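Long-range contacts in phosphoglycerol transferase GacH (Streptococcus pyogenes MGAS5005, PDB 6DGM), which probably transfers glycerol phosphate onto streptococcal rhamnose polysaccharide, through the manganese-binding sulfatase-family domain that this chain represents: residues T89-E93 with F146-Y152; G132-A137 with L155-K159; A137-A143 with K159-G165. All blocks are in the same frame, centred on the assembly; numbering follows the deposited sequence.

Contact 1. Residues T89-E93 with F146-Y152. With MN (manganese (II) ion), chain C; 1GP (sn-glycerol-1-phosphate), chain D.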
loop_
_atom_site.group_PDB
_atom_site.type_symbol
_atom_site.label_atom_id
_atom_site.label_comp_id
_atom_site.label_asym_id
_atom_site.label_seq_id
_atom_site.Cartn_x
_atom_site.Cartn_y
_atom_site.Cartn_z
ATOM N N THR A 89 -4.944 3.550 -8.540
ATOM C CA THR A 89 -3.858 2.683 -8.117
ATOM C C THR A 89 -2.589 3.424 -7.740
ATOM O O THR A 89 -2.067 3.272 -6.623
ATOM C CB THR A 89 -3.590 1.750 -9.312
ATOM O OG1 THR A 89 -4.848 1.293 -9.816
ATOM C CG2 THR A 89 -2.703 0.589 -8.924
ATOM N N ALA A 90 -2.062 4.210 -8.675
ATOM C CA ALA A 90 -0.764 4.836 -8.466
ATOM C C ALA A 90 -0.765 5.833 -7.315
ATOM O O ALA A 90 0.301 6.087 -6.726
ATOM C CB ALA A 90 -0.323 5.502 -9.773
ATOM N N ASN A 91 -1.935 6.386 -6.958
ATOM C CA ASN A 91 -1.988 7.308 -5.828
ATOM C C ASN A 91 -1.863 6.558 -4.514
ATOM O O ASN A 91 -1.186 7.028 -3.594
ATOM C CB ASN A 91 -3.264 8.135 -5.876
ATOM C CG ASN A 91 -3.261 9.108 -7.020
ATOM O OD1 ASN A 91 -2.201 9.575 -7.433
ATOM N ND2 ASN A 91 -4.434 9.403 -7.558
ATOM N N MET A 92 -2.496 5.391 -4.397
ATOM C CA MET A 92 -2.277 4.570 -3.206
ATOM C C MET A 92 -0.833 4.088 -3.156
ATOM O O MET A 92 -0.185 4.113 -2.098
ATOM C CB MET A 92 -3.263 3.404 -3.180
ATOM C CG MET A 92 -4.550 3.707 -2.382
ATOM S SD MET A 92 -5.472 5.163 -2.893
ATOM C CE MET A 92 -6.148 4.609 -4.456
ATOM N N GLU A 93 -0.296 3.702 -4.310
ATOM C CA GLU A 93 1.083 3.248 -4.407
ATOM C C GLU A 93 2.058 4.301 -3.888
ATOM O O GLU A 93 2.923 4.004 -3.052
ATOM C CB GLU A 93 1.356 2.943 -5.875
ATOM C CG GLU A 93 2.659 2.215 -6.182
ATOM C CD GLU A 93 2.868 2.152 -7.679
ATOM O OE1 GLU A 93 1.855 2.063 -8.402
ATOM O OE2 GLU A 93 4.029 2.243 -8.135
ATOM N N PHE A 146 1.170 5.671 -15.738
ATOM C CA PHE A 146 1.215 6.458 -14.505
ATOM C C PHE A 146 2.621 6.893 -14.129
ATOM O O PHE A 146 2.926 7.113 -12.956
ATOM C CB PHE A 146 0.482 5.756 -13.367
ATOM C CG PHE A 146 -0.974 5.690 -13.602
ATOM C CD1 PHE A 146 -1.762 6.832 -13.451
ATOM C CD2 PHE A 146 -1.567 4.532 -14.101
ATOM C CE1 PHE A 146 -3.128 6.792 -13.734
ATOM C CE2 PHE A 146 -2.918 4.494 -14.380
ATOM C CZ PHE A 146 -3.701 5.619 -14.190
ATOM N N ASN A 147 3.475 7.071 -15.128
ATOM C CA ASN A 147 4.833 7.575 -14.928
ATOM C C ASN A 147 5.683 6.650 -14.065
ATOM O O ASN A 147 6.673 7.081 -13.494
ATOM C CB ASN A 147 4.805 8.981 -14.303
ATOM C CG ASN A 147 6.008 9.820 -14.664
ATOM O OD1 ASN A 147 6.593 9.663 -15.731
ATOM N ND2 ASN A 147 6.362 10.767 -13.776
ATOM N N ARG A 148 5.347 5.361 -13.959
ATOM C CA ARG A 148 6.056 4.512 -13.007
ATOM C C ARG A 148 7.538 4.342 -13.348
ATOM O O ARG A 148 8.384 4.279 -12.448
ATOM C CB ARG A 148 5.387 3.152 -12.873
ATOM C CG ARG A 148 4.054 3.192 -12.146
ATOM C CD ARG A 148 3.655 1.811 -11.732
ATOM N NE ARG A 148 2.358 1.775 -11.067
ATOM C CZ ARG A 148 1.190 1.552 -11.664
ATOM N NH1 ARG A 148 1.096 1.351 -12.983
ATOM N NH2 ARG A 148 0.097 1.560 -10.928
ATOM N N LYS A 149 7.879 4.246 -14.637
ATOM C CA LYS A 149 9.268 3.996 -14.993
ATOM C C LYS A 149 10.153 5.138 -14.511
ATOM O O LYS A 149 11.248 4.915 -13.984
ATOM C CB LYS A 149 9.396 3.826 -16.502
ATOM C CG LYS A 149 10.771 3.401 -16.980
ATOM C CD LYS A 149 10.842 3.440 -18.494
ATOM C CE LYS A 149 12.220 3.098 -19.026
ATOM N NZ LYS A 149 12.506 1.661 -18.882
ATOM N N THR A 150 9.686 6.372 -14.695
ATOM C CA THR A 150 10.420 7.536 -14.221
ATOM C C THR A 150 10.543 7.526 -12.709
ATOM O O THR A 150 11.613 7.815 -12.161
ATOM C CB THR A 150 9.674 8.786 -14.679
ATOM O OG1 THR A 150 9.675 8.814 -16.104
ATOM C CG2 THR A 150 10.339 10.022 -14.134
ATOM N N VAL A 151 9.459 7.177 -12.017
ATOM C CA VAL A 151 9.474 7.163 -10.560
ATOM C C VAL A 151 10.484 6.136 -10.051
ATOM O O VAL A 151 11.354 6.448 -9.234
ATOM C CB VAL A 151 8.071 6.862 -10.015
ATOM C CG1 VAL A 151 8.103 6.622 -8.520
ATOM C CG2 VAL A 151 7.125 7.990 -10.352
ATOM N N TYR A 152 10.367 4.886 -10.516
ATOM C CA TYR A 152 11.252 3.848 -10.001
ATOM C C TYR A 152 12.696 4.069 -10.421
ATOM O O TYR A 152 13.601 3.724 -9.664
ATOM C CB TYR A 152 10.729 2.442 -10.344
ATOM C CG TYR A 152 9.513 2.111 -9.509
ATOM C CD1 TYR A 152 9.633 1.893 -8.139
ATOM C CD2 TYR A 152 8.242 2.058 -10.076
ATOM C CE1 TYR A 152 8.525 1.609 -7.364
ATOM C CE2 TYR A 152 7.129 1.791 -9.302
ATOM C CZ TYR A 152 7.284 1.575 -7.935
ATOM O OH TYR A 152 6.212 1.311 -7.123
HETATM MN MN MN C . -6.319 -0.043 -9.302
HETATM C C3 1GP D . -2.343 -0.066 -14.929
HETATM O O3 1GP D . -1.969 0.237 -12.538
HETATM C C2 1GP D . -2.701 0.717 -13.684
HETATM O O2 1GP D . -1.012 0.183 -15.374
HETATM C C1 1GP D . -4.196 0.644 -13.411
HETATM O O1P 1GP D . -4.574 1.620 -12.435
HETATM O O2P 1GP D . -6.847 0.791 -11.331
HETATM O O3P 1GP D . -6.155 3.317 -11.585
HETATM O O4P 1GP D . -6.800 1.928 -13.617
HETATM P P 1GP D . -6.154 1.899 -12.197
#
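The guanidinium of Arg148 receives Glu93 OE1 at its edge, and the Glu93 carboxylate is turned only 6° from the guanidinium plane. Thr89 CG2 and the glycerol oxygen O3 of sn-glycerol-1-phosphate lie along that same rim. At the ring edge of Tyr152 sits the other carboxylate oxygen, Glu93 OE2, while the Phe146 ring meets Ala90 CB and the ligand obliquely. Arg148 grips one atom side-on: NE bonds to the syn lone pair of Glu93 OE1 at 2.7 Å (164°), and NH2 reaches the same oxygen at 3.1 Å with a more bent bond. Tyr152 OH donates to Glu93 OE2 at 2.6 Å from the anti side, 26° out of the carboxylate plane, and Tyr113 and Ser202 extend this polar network. Because the chain of Arg148 is extended from CG to NE, its NH2 also arrives 2.9 Å from ligand O3. At the start of helix 89-98, Thr89 N donates to phosphate O3P (3.3 Å) and Thr89 OG1 binds manganese, as do Glu47, Asp270 and His271. Glu93 is thus a second-shell residue that fixes the rotation of Arg148 and probably balances its charge, so that the guanidinium presents N-H groups to the glycerol while Thr89 faces metal and phosphate.

Contact 2. Residues G132-A137 with L155-K159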
loop_
_atom_site.group_PDB
_atom_site.type_symbol
_atom_site.label_atom_id
_atom_site.label_comp_id
_atom_site.label_asym_id
_atom_site.label_seq_id
_atom_site.Cartn_x
_atom_site.Cartn_y
_atom_site.Cartn_z
ATOM N N GLY A 132 20.494 -0.220 -3.925
ATOM C CA GLY A 132 19.848 -0.054 -5.207
ATOM C C GLY A 132 19.713 -1.353 -5.981
ATOM O O GLY A 132 18.667 -1.621 -6.584
ATOM N N LYS A 133 20.771 -2.181 -5.969
ATOM C CA LYS A 133 20.734 -3.479 -6.638
ATOM C C LYS A 133 19.638 -4.402 -6.106
ATOM O O LYS A 133 19.288 -5.391 -6.779
ATOM C CB LYS A 133 22.097 -4.190 -6.516
ATOM C CG LYS A 133 22.413 -4.735 -5.145
ATOM C CD LYS A 133 23.729 -5.508 -5.144
ATOM C CE LYS A 133 24.021 -6.035 -3.767
ATOM N NZ LYS A 133 25.353 -6.700 -3.729
ATOM N N ASN A 134 19.091 -4.121 -4.923
ATOM C CA ASN A 134 18.104 -4.983 -4.281
ATOM C C ASN A 134 16.716 -4.364 -4.240
ATOM O O ASN A 134 15.860 -4.813 -3.469
ATOM C CB ASN A 134 18.577 -5.344 -2.871
ATOM C CG ASN A 134 19.769 -6.270 -2.892
ATOM O OD1 ASN A 134 19.897 -7.122 -3.777
ATOM N ND2 ASN A 134 20.660 -6.098 -1.928
ATOM N N ARG A 135 16.485 -3.324 -5.043
ATOM C CA ARG A 135 15.180 -2.688 -5.152
ATOM C C ARG A 135 14.548 -3.135 -6.462
ATOM O O ARG A 135 15.101 -2.886 -7.532
ATOM C CB ARG A 135 15.305 -1.166 -5.179
ATOM C CG ARG A 135 15.922 -0.550 -3.942
ATOM C CD ARG A 135 16.187 0.948 -4.165
ATOM N NE ARG A 135 17.076 1.437 -3.114
ATOM C CZ ARG A 135 17.815 2.530 -3.204
ATOM N NH1 ARG A 135 17.759 3.268 -4.308
ATOM N NH2 ARG A 135 18.618 2.874 -2.197
ATOM N N ILE A 136 13.384 -3.774 -6.382
ATOM C CA ILE A 136 12.755 -4.394 -7.543
ATOM C C ILE A 136 11.301 -3.965 -7.618
ATOM O O ILE A 136 10.567 -4.111 -6.639
ATOM C CB ILE A 136 12.844 -5.937 -7.463
ATOM C CG1 ILE A 136 14.308 -6.384 -7.408
ATOM C CG2 ILE A 136 12.051 -6.577 -8.624
ATOM C CD1 ILE A 136 14.501 -7.880 -7.104
ATOM N N ALA A 137 10.879 -3.447 -8.782
ATOM C CA ALA A 137 9.482 -3.161 -9.059
ATOM C C ALA A 137 8.936 -4.139 -10.091
ATOM O O ALA A 137 9.676 -4.642 -10.930
ATOM C CB ALA A 137 9.304 -1.713 -9.587
ATOM N N LEU A 155 13.990 6.603 -8.032
ATOM C CA LEU A 155 14.175 5.936 -6.750
ATOM C C LEU A 155 15.302 4.916 -6.799
ATOM O O LEU A 155 15.512 4.205 -5.819
ATOM C CB LEU A 155 12.881 5.263 -6.294
ATOM C CG LEU A 155 11.743 6.209 -5.900
ATOM C CD1 LEU A 155 10.502 5.444 -5.487
ATOM C CD2 LEU A 155 12.190 7.170 -4.797
ATOM N N GLY A 156 16.034 4.839 -7.907
ATOM C CA GLY A 156 17.227 4.016 -7.958
ATOM C C GLY A 156 16.976 2.529 -8.005
ATOM O O GLY A 156 17.829 1.746 -7.538
ATOM N N PHE A 157 15.850 2.098 -8.549
ATOM C CA PHE A 157 15.534 0.680 -8.593
ATOM C C PHE A 157 16.372 -0.005 -9.663
ATOM O O PHE A 157 16.597 0.542 -10.748
ATOM C CB PHE A 157 14.046 0.471 -8.879
ATOM C CG PHE A 157 13.180 0.484 -7.641
ATOM C CD1 PHE A 157 13.225 1.541 -6.749
ATOM C CD2 PHE A 157 12.325 -0.568 -7.373
ATOM C CE1 PHE A 157 12.420 1.554 -5.600
ATOM C CE2 PHE A 157 11.535 -0.568 -6.233
ATOM C CZ PHE A 157 11.594 0.488 -5.334
ATOM N N SER A 158 16.817 -1.215 -9.362
ATOM C CA SER A 158 17.651 -1.938 -10.310
ATOM C C SER A 158 16.828 -2.627 -11.383
ATOM O O SER A 158 17.294 -2.779 -12.520
ATOM C CB SER A 158 18.475 -2.976 -9.553
ATOM O OG SER A 158 19.147 -3.845 -10.449
ATOM N N LYS A 159 15.622 -3.054 -11.042
ATOM C CA LYS A 159 14.787 -3.800 -11.960
ATOM C C LYS A 159 13.363 -3.277 -11.879
ATOM O O LYS A 159 12.879 -2.888 -10.813
ATOM C CB LYS A 159 14.747 -5.295 -11.623
ATOM C CG LYS A 159 16.039 -6.019 -11.935
ATOM C CD LYS A 159 15.863 -7.530 -11.814
ATOM C CE LYS A 159 17.156 -8.267 -12.162
ATOM N NZ LYS A 159 16.949 -9.731 -12.060
#
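Arg135 lays its CB over the middle of the Phe157 ring, 3.6 Å from the centroid and 9° off the ring normal, a CH-pi contact with nearly face-on geometry. The CD2 edge of the ring runs beside the backbone of 135-137 and touches Ala137 CB at 3.9 Å, with Ala137 N near the ring plane. Ser158 CB makes a van der Waals contact with Gly132 O at 3.3 Å. Beyond the two segments Tyr152 meets Phe157 edge-to-face, and Phe200 of strand 200-204 also touches it.

Backbone hydrogen bonds align the chains as parallel neighbours. Ser158 N donates to Arg135 O (3.0 Å), and Ala137 N donates to Lys159 O at 2.9 Å with a practically straight N-H...O angle of 179°. Between them Ile136 pairs with Lys159 in a parallel bridge, both side chains starting on the same face, where Leu192 of helix 182-192 touches each.

The polar side-chain contacts lie at the far end of Arg135. Its chain is extended from CG to NE, which takes the guanidinium past the phenyl ring to the carbonyls that follow helix 148-154. There NH1 makes a weak bond to Leu155 O, 2.9 Å long but bent to 124°, and NH2 is bonded to Tyr130 O. Gly156, at positive phi, is the C-prime residue of the Schellman motif that ends this helix; its CA lies at the guanidinium edge.

Chemically, then, one arginine does two jobs: its aliphatic root covers an aromatic face, while its cationic head is held mainly by Tyr130 O and only weakly by Leu155 O just past the helix, where the helix dipole would probably favour a positive charge.

Contact 3. Residues A137-A143 with K159-G165; sequences AMHPASA and KFLALSG. With 1GP (sn-glycerol-1-phosphate), chain D.
Parallel backbone bonds between Ala137-His139 and Lys159-Leu161 carry this contact, the axes of segments 137-139 and 159-162 lying 4.4 Å apart at an angle of 8°. Leu161 N donates to Ala137 O at 2.8 Å, and His139 N donates to Leu161 O at 2.9 Å. CA-H...O contacts, such as Phe160 CA to Ala137 O, fill in between them. Pro140 then centres an inverse gamma turn and both chains bend, yet pairing resumes further on: Ala143 N donates to Ser164 O at an angle of 174°, while Leu163 N and Ser164 N make weak bonds to Ala141 O.

Among the apolar contacts, Met138 and Leu161 lie side by side on one face of the sheet and point the same way; Met138 also packs on Asn188 and Ile189 of helix 182-192. On the other face, Phe160 CG is anti to the backbone N (chi1 -176°), which brings the ring back across the neighbouring strand. Ala137 CB touches its CD1, and His139 CB lies at its edge 3.9 Å from CE1. From beyond the turn Ala143 CB makes an off-centre CH-pi contact, 3.6 Å from CE2, and at the corner Pro140 CB meets Leu163 CG at 4.2 Å. Tyr152 of helix 148-154 adds an edge-to-face contact to the Phe160 ring.

Among the polar side chains, His139 meets the ligand. Its NE2 shares a hydrogen bond with O2 of sn-glycerol-1-phosphate (2.7 Å) at the imidazole edge, while ND1 bonds to Ile204 O, so both ring nitrogens have partners that fix its rotation.

Strands 135-139 and 159-162, joined through helix 148-154, form a beta-alpha-beta crossover at the margin of the central sheet, with a histidine that binds sn-glycerol-1-phosphate near a strand's C-terminal end, as is familiar from alpha/beta folds such as this alkaline phosphatase-like domain.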
loop_
_atom_site.group_PDB
_atom_site.type_symbol
_atom_site.label_atom_id
_atom_site.label_comp_id
_atom_site.label_asym_id
_atom_site.label_seq_id
_atom_site.Cartn_x
_atom_site.Cartn_y
_atom_site.Cartn_z
ATOM N N ALA A 137 10.879 -3.447 -8.782
ATOM C CA ALA A 137 9.482 -3.161 -9.059
ATOM C C ALA A 137 8.936 -4.139 -10.091
ATOM O O ALA A 137 9.676 -4.642 -10.930
ATOM C CB ALA A 137 9.304 -1.713 -9.587
ATOM N N MET A 138 7.633 -4.405 -10.018
ATOM C CA MET A 138 6.986 -5.364 -10.907
ATOM C C MET A 138 5.559 -4.937 -11.192
ATOM O O MET A 138 4.799 -4.687 -10.254
ATOM C CB MET A 138 6.942 -6.746 -10.243
ATOM C CG MET A 138 8.296 -7.254 -9.853
ATOM S SD MET A 138 8.240 -8.830 -8.939
ATOM C CE MET A 138 7.286 -9.786 -9.991
ATOM N N HIS A 139 5.184 -4.907 -12.476
ATOM C CA HIS A 139 3.809 -4.595 -12.865
ATOM C C HIS A 139 3.516 -5.126 -14.264
ATOM O O HIS A 139 4.194 -4.730 -15.219
ATOM C CB HIS A 139 3.593 -3.086 -12.864
ATOM C CG HIS A 139 2.228 -2.670 -13.331
ATOM N ND1 HIS A 139 1.070 -3.129 -12.739
ATOM C CD2 HIS A 139 1.837 -1.804 -14.298
ATOM C CE1 HIS A 139 0.025 -2.566 -13.325
ATOM N NE2 HIS A 139 0.465 -1.773 -14.286
ATOM N N PRO A 140 2.525 -6.028 -14.442
ATOM C CA PRO A 140 2.311 -6.608 -15.781
ATOM C C PRO A 140 1.473 -5.720 -16.704
ATOM O O PRO A 140 0.380 -6.072 -17.140
ATOM C CB PRO A 140 1.667 -7.964 -15.470
ATOM C CG PRO A 140 1.188 -7.918 -14.100
ATOM C CD PRO A 140 1.832 -6.785 -13.378
ATOM N N ALA A 141 2.021 -4.556 -17.023
ATOM C CA ALA A 141 1.505 -3.696 -18.085
ATOM C C ALA A 141 2.696 -2.872 -18.565
ATOM O O ALA A 141 3.849 -3.282 -18.388
ATOM C CB ALA A 141 0.313 -2.862 -17.593
ATOM N N SER A 142 2.428 -1.711 -19.155
ATOM C CA SER A 142 3.520 -0.831 -19.544
ATOM C C SER A 142 4.169 -0.187 -18.323
ATOM O O SER A 142 3.488 0.365 -17.453
ATOM C CB SER A 142 3.027 0.276 -20.472
ATOM O OG SER A 142 4.067 1.223 -20.662
ATOM N N ALA A 143 5.495 -0.224 -18.288
ATOM C CA ALA A 143 6.236 0.491 -17.254
ATOM C C ALA A 143 5.966 1.996 -17.270
ATOM O O ALA A 143 6.168 2.664 -16.252
ATOM C CB ALA A 143 7.742 0.266 -17.431
ATOM N N LYS A 159 15.622 -3.054 -11.042
ATOM C CA LYS A 159 14.787 -3.800 -11.960
ATOM C C LYS A 159 13.363 -3.277 -11.879
ATOM O O LYS A 159 12.879 -2.888 -10.813
ATOM C CB LYS A 159 14.747 -5.295 -11.623
ATOM C CG LYS A 159 16.039 -6.019 -11.935
ATOM C CD LYS A 159 15.863 -7.530 -11.814
ATOM C CE LYS A 159 17.156 -8.267 -12.162
ATOM N NZ LYS A 159 16.949 -9.731 -12.060
ATOM N N PHE A 160 12.693 -3.284 -13.020
ATOM C CA PHE A 160 11.257 -2.982 -13.100
ATOM C C PHE A 160 10.698 -3.955 -14.136
ATOM O O PHE A 160 10.746 -3.693 -15.343
ATOM C CB PHE A 160 11.016 -1.520 -13.467
ATOM C CG PHE A 160 9.569 -1.106 -13.484
ATOM C CD1 PHE A 160 8.542 -1.977 -13.173
ATOM C CD2 PHE A 160 9.245 0.195 -13.817
ATOM C CE1 PHE A 160 7.209 -1.567 -13.214
ATOM C CE2 PHE A 160 7.910 0.610 -13.879
ATOM C CZ PHE A 160 6.897 -0.271 -13.560
ATOM N N LEU A 161 10.202 -5.094 -13.657
ATOM C CA LEU A 161 9.574 -6.063 -14.540
ATOM C C LEU A 161 8.261 -5.485 -15.029
ATOM O O LEU A 161 7.437 -5.036 -14.226
ATOM C CB LEU A 161 9.297 -7.382 -13.829
ATOM C CG LEU A 161 10.491 -8.326 -13.641
ATOM C CD1 LEU A 161 11.493 -7.767 -12.636
ATOM C CD2 LEU A 161 9.979 -9.699 -13.207
ATOM N N ALA A 162 8.070 -5.509 -16.344
ATOM C CA ALA A 162 6.863 -4.982 -16.954
ATOM C C ALA A 162 6.588 -5.754 -18.234
ATOM O O ALA A 162 7.486 -6.368 -18.818
ATOM C CB ALA A 162 6.999 -3.485 -17.266
ATOM N N LEU A 163 5.327 -5.707 -18.699
ATOM C CA LEU A 163 5.027 -6.353 -19.976
ATOM C C LEU A 163 5.674 -5.605 -21.133
ATOM O O LEU A 163 5.982 -6.202 -22.168
ATOM C CB LEU A 163 3.524 -6.443 -20.211
ATOM C CG LEU A 163 2.766 -7.538 -19.460
ATOM C CD1 LEU A 163 1.332 -7.622 -19.999
ATOM C CD2 LEU A 163 3.452 -8.879 -19.550
ATOM N N SER A 164 5.851 -4.292 -20.998
ATOM C CA SER A 164 6.536 -3.519 -22.015
ATOM C C SER A 164 7.156 -2.291 -21.368
ATOM O O SER A 164 6.781 -1.880 -20.263
ATOM C CB SER A 164 5.589 -3.083 -23.146
ATOM O OG SER A 164 4.585 -2.185 -22.707
ATOM N N GLY A 165 8.122 -1.714 -22.071
ATOM C CA GLY A 165 8.713 -0.470 -21.673
ATOM C C GLY A 165 9.880 -0.577 -20.726
ATOM O O GLY A 165 10.361 0.461 -20.256
HETATM C C3 1GP D . -2.343 -0.066 -14.929
HETATM O O3 1GP D . -1.969 0.237 -12.538
HETATM C C2 1GP D . -2.701 0.717 -13.684
HETATM O O2 1GP D . -1.012 0.183 -15.374
HETATM C C1 1GP D . -4.196 0.644 -13.411
HETATM O O1P 1GP D . -4.574 1.620 -12.435
HETATM O O2P 1GP D . -6.847 0.791 -11.331
HETATM O O3P 1GP D . -6.155 3.317 -11.585
HETATM O O4P 1GP D . -6.800 1.928 -13.617
HETATM P P 1GP D . -6.154 1.899 -12.197
#

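Overall arrangement
Of the segments involved, the opening turn of helix 89-98 comes first along the chain; contact 1 pairs it with residues 146-152, closing a loop of 52 residues. Strand 135-139 lies within that loop, and contacts 2 and 3 close on residues beyond helix 148-154, in the loop after it and in strand 159-162. All three pairs cross, since their segments alternate in sequence. Contacts 2 and 3 share Ala137 and Lys159 and run consecutively along one strand pair. Tyr152 packs on Ala137, linking contact 1 to both; Lys149 NZ also reaches Gly165 O. Together they tie the sheet margin to the ligand pocket, which contacts 1 and 3 both line.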